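Local coordinates for protein dimethylsulfoniopropionate lyase (Roseovarius nubinhibens, PDB 4B29) that probably cleaves dimethylsulfoniopropionate to release dimethyl sulfide, using a zinc ion held in a cupin-type beta barrel, at residues 108-111 and 112-116. Numbering follows the deposited sequence.
Sequences GRDF and LNRFG. With PO4 (phosphate ion), chain E.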
loop_
_atom_site.group_PDB
_atom_site.type_symbol
_atom_site.label_atom_id
_atom_site.label_comp_id
_atom_site.label_asym_id
_atom_site.label_seq_id
_atom_site.Cartn_x
_atom_site.Cartn_y
_atom_site.Cartn_z
ATOM N N GLY A 108 -19.189 0.705 0.068
ATOM C CA GLY A 108 -19.911 1.033 -1.160
ATOM C C GLY A 108 -19.267 0.453 -2.391
ATOM O O GLY A 108 -18.022 0.263 -2.454
ATOM N N ARG A 109 -20.086 0.199 -3.413
ATOM C CA ARG A 109 -19.571 -0.370 -4.655
ATOM C C ARG A 109 -18.522 0.468 -5.411
ATOM O O ARG A 109 -17.586 -0.089 -5.993
ATOM C CB ARG A 109 -20.741 -0.753 -5.606
ATOM C CG ARG A 109 -20.303 -1.368 -6.963
ATOM C CD ARG A 109 -19.542 -2.729 -6.819
ATOM N NE ARG A 109 -20.206 -3.632 -5.871
ATOM C CZ ARG A 109 -19.631 -4.679 -5.280
ATOM N NH1 ARG A 109 -18.359 -4.984 -5.512
ATOM N NH2 ARG A 109 -20.332 -5.422 -4.442
ATOM N N ASP A 110 -18.682 1.795 -5.452
ATOM C CA ASP A 110 -17.752 2.644 -6.174
ATOM C C ASP A 110 -16.330 2.518 -5.560
ATOM O O ASP A 110 -15.333 2.438 -6.293
ATOM C CB ASP A 110 -18.202 4.112 -6.100
ATOM C CG ASP A 110 -17.239 5.050 -6.819
ATOM O OD1 ASP A 110 -16.976 4.850 -8.022
ATOM O OD2 ASP A 110 -16.753 6.006 -6.178
ATOM N N PHE A 111 -16.282 2.510 -4.235
ATOM C CA PHE A 111 -14.990 2.377 -3.502
ATOM C C PHE A 111 -14.378 1.010 -3.860
ATOM O O PHE A 111 -13.185 0.941 -4.221
ATOM C CB PHE A 111 -15.263 2.537 -2.013
ATOM C CG PHE A 111 -14.016 2.575 -1.131
ATOM C CD1 PHE A 111 -13.359 1.385 -0.778
ATOM C CD2 PHE A 111 -13.557 3.778 -0.597
ATOM C CE1 PHE A 111 -12.246 1.415 0.098
ATOM C CE2 PHE A 111 -12.436 3.809 0.273
ATOM C CZ PHE A 111 -11.791 2.605 0.601
ATOM N N LEU A 112 -15.185 -0.058 -3.831
ATOM C CA LEU A 112 -14.673 -1.401 -4.206
ATOM C C LEU A 112 -14.200 -1.476 -5.650
ATOM O O LEU A 112 -13.232 -2.190 -5.960
ATOM C CB LEU A 112 -15.714 -2.487 -3.901
ATOM C CG LEU A 112 -16.029 -2.662 -2.404
ATOM C CD1 LEU A 112 -17.158 -3.650 -2.186
ATOM C CD2 LEU A 112 -14.760 -3.157 -1.635
ATOM N N ASN A 113 -14.853 -0.744 -6.566
ATOM C CA ASN A 113 -14.408 -0.720 -7.956
ATOM C C ASN A 113 -13.084 -0.018 -8.167
ATOM O O ASN A 113 -12.316 -0.359 -9.077
ATOM C CB ASN A 113 -15.447 0.015 -8.828
ATOM C CG ASN A 113 -16.680 -0.826 -9.094
ATOM O OD1 ASN A 113 -16.647 -2.069 -9.033
ATOM N ND2 ASN A 113 -17.786 -0.148 -9.404
ATOM N N ARG A 114 -12.829 1.013 -7.366
ATOM C CA ARG A 114 -11.755 1.938 -7.687
ATOM C C ARG A 114 -10.664 1.960 -6.584
ATOM O O ARG A 114 -9.814 2.832 -6.569
ATOM C CB ARG A 114 -12.324 3.370 -7.920
ATOM C CG ARG A 114 -13.332 3.349 -9.080
ATOM C CD ARG A 114 -13.606 4.773 -9.624
ATOM N NE ARG A 114 -14.261 5.555 -8.573
ATOM C CZ ARG A 114 -13.701 6.616 -7.994
ATOM N NH1 ARG A 114 -12.488 7.024 -8.370
ATOM N NH2 ARG A 114 -14.361 7.265 -7.049
ATOM N N PHE A 115 -10.674 0.938 -5.750
ATOM C CA PHE A 115 -9.580 0.773 -4.765
ATOM C C PHE A 115 -9.212 -0.703 -4.723
ATOM O O PHE A 115 -10.043 -1.589 -4.994
ATOM C CB PHE A 115 -10.040 1.256 -3.382
ATOM C CG PHE A 115 -9.709 0.299 -2.249
ATOM C CD1 PHE A 115 -10.617 -0.706 -1.910
ATOM C CD2 PHE A 115 -8.489 0.382 -1.555
ATOM C CE1 PHE A 115 -10.363 -1.599 -0.858
ATOM C CE2 PHE A 115 -8.211 -0.545 -0.498
ATOM C CZ PHE A 115 -9.150 -1.503 -0.165
ATOM N N GLY A 116 -7.970 -0.985 -4.359
ATOM C CA GLY A 116 -7.649 -2.372 -3.958
ATOM C C GLY A 116 -6.270 -2.360 -3.311
ATOM O O GLY A 116 -5.595 -1.334 -3.268
HETATM P P PO4 E . -9.644 6.605 -11.773
HETATM O O1 PO4 E . -9.745 5.753 -13.060
HETATM O O2 PO4 E . -8.479 6.175 -10.897
HETATM O O3 PO4 E . -9.260 8.008 -12.173
HETATM O O4 PO4 E . -10.909 6.531 -10.928
HETATM O O HOH W 1 -16.354 -4.137 -7.182
HETATM O O HOH W 2 -17.581 2.840 -9.723
#
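Phe-111 and Phe-115 pack against each other where the short helix 109-114 runs into strand 115-122 of the cupin fold. This is the tight, buried side. CE1 of Phe-111 sits over one face of the Phe-115 ring, toward its rim, 3.3 Å from CD1 of Phe-115. The ring planes meet obliquely at 45°. CG of Phe-111 lies anti to its backbone N (chi1 -174°), which brings CD1 and CE1 of its ring onto Phe-115. Trp-139 meets both rings. Leu-112 is also buried and touches Glu-104 and Val-107 of helix 104-107. Its backbone N donates to O of Gly-108, the N-cap residue.

The other side of the helix is polar and more open. Arg-109 and Asp-110 are exposed there. One water joins Arg-109 NH1 to Asn-113 OD1, and NH2 of Arg-109 forms a salt bridge with Glu-104. A second water bridges Asp-110 OD1 and Asn-113 ND2.

Arg-114 and Asp-110 form a two-pronged salt bridge, each carboxylate oxygen met on its syn side. The planes of the two groups differ by 32°. NH1 of Arg-114 bonds to Pro-141 O and to a phosphate, probably from the crystallisation liquor. NE of Arg-114 reaches OD1 of Asp-110 at 2.9 Å, and NH2 of Arg-114 meets OD2 of Asp-110 at 2.8 Å.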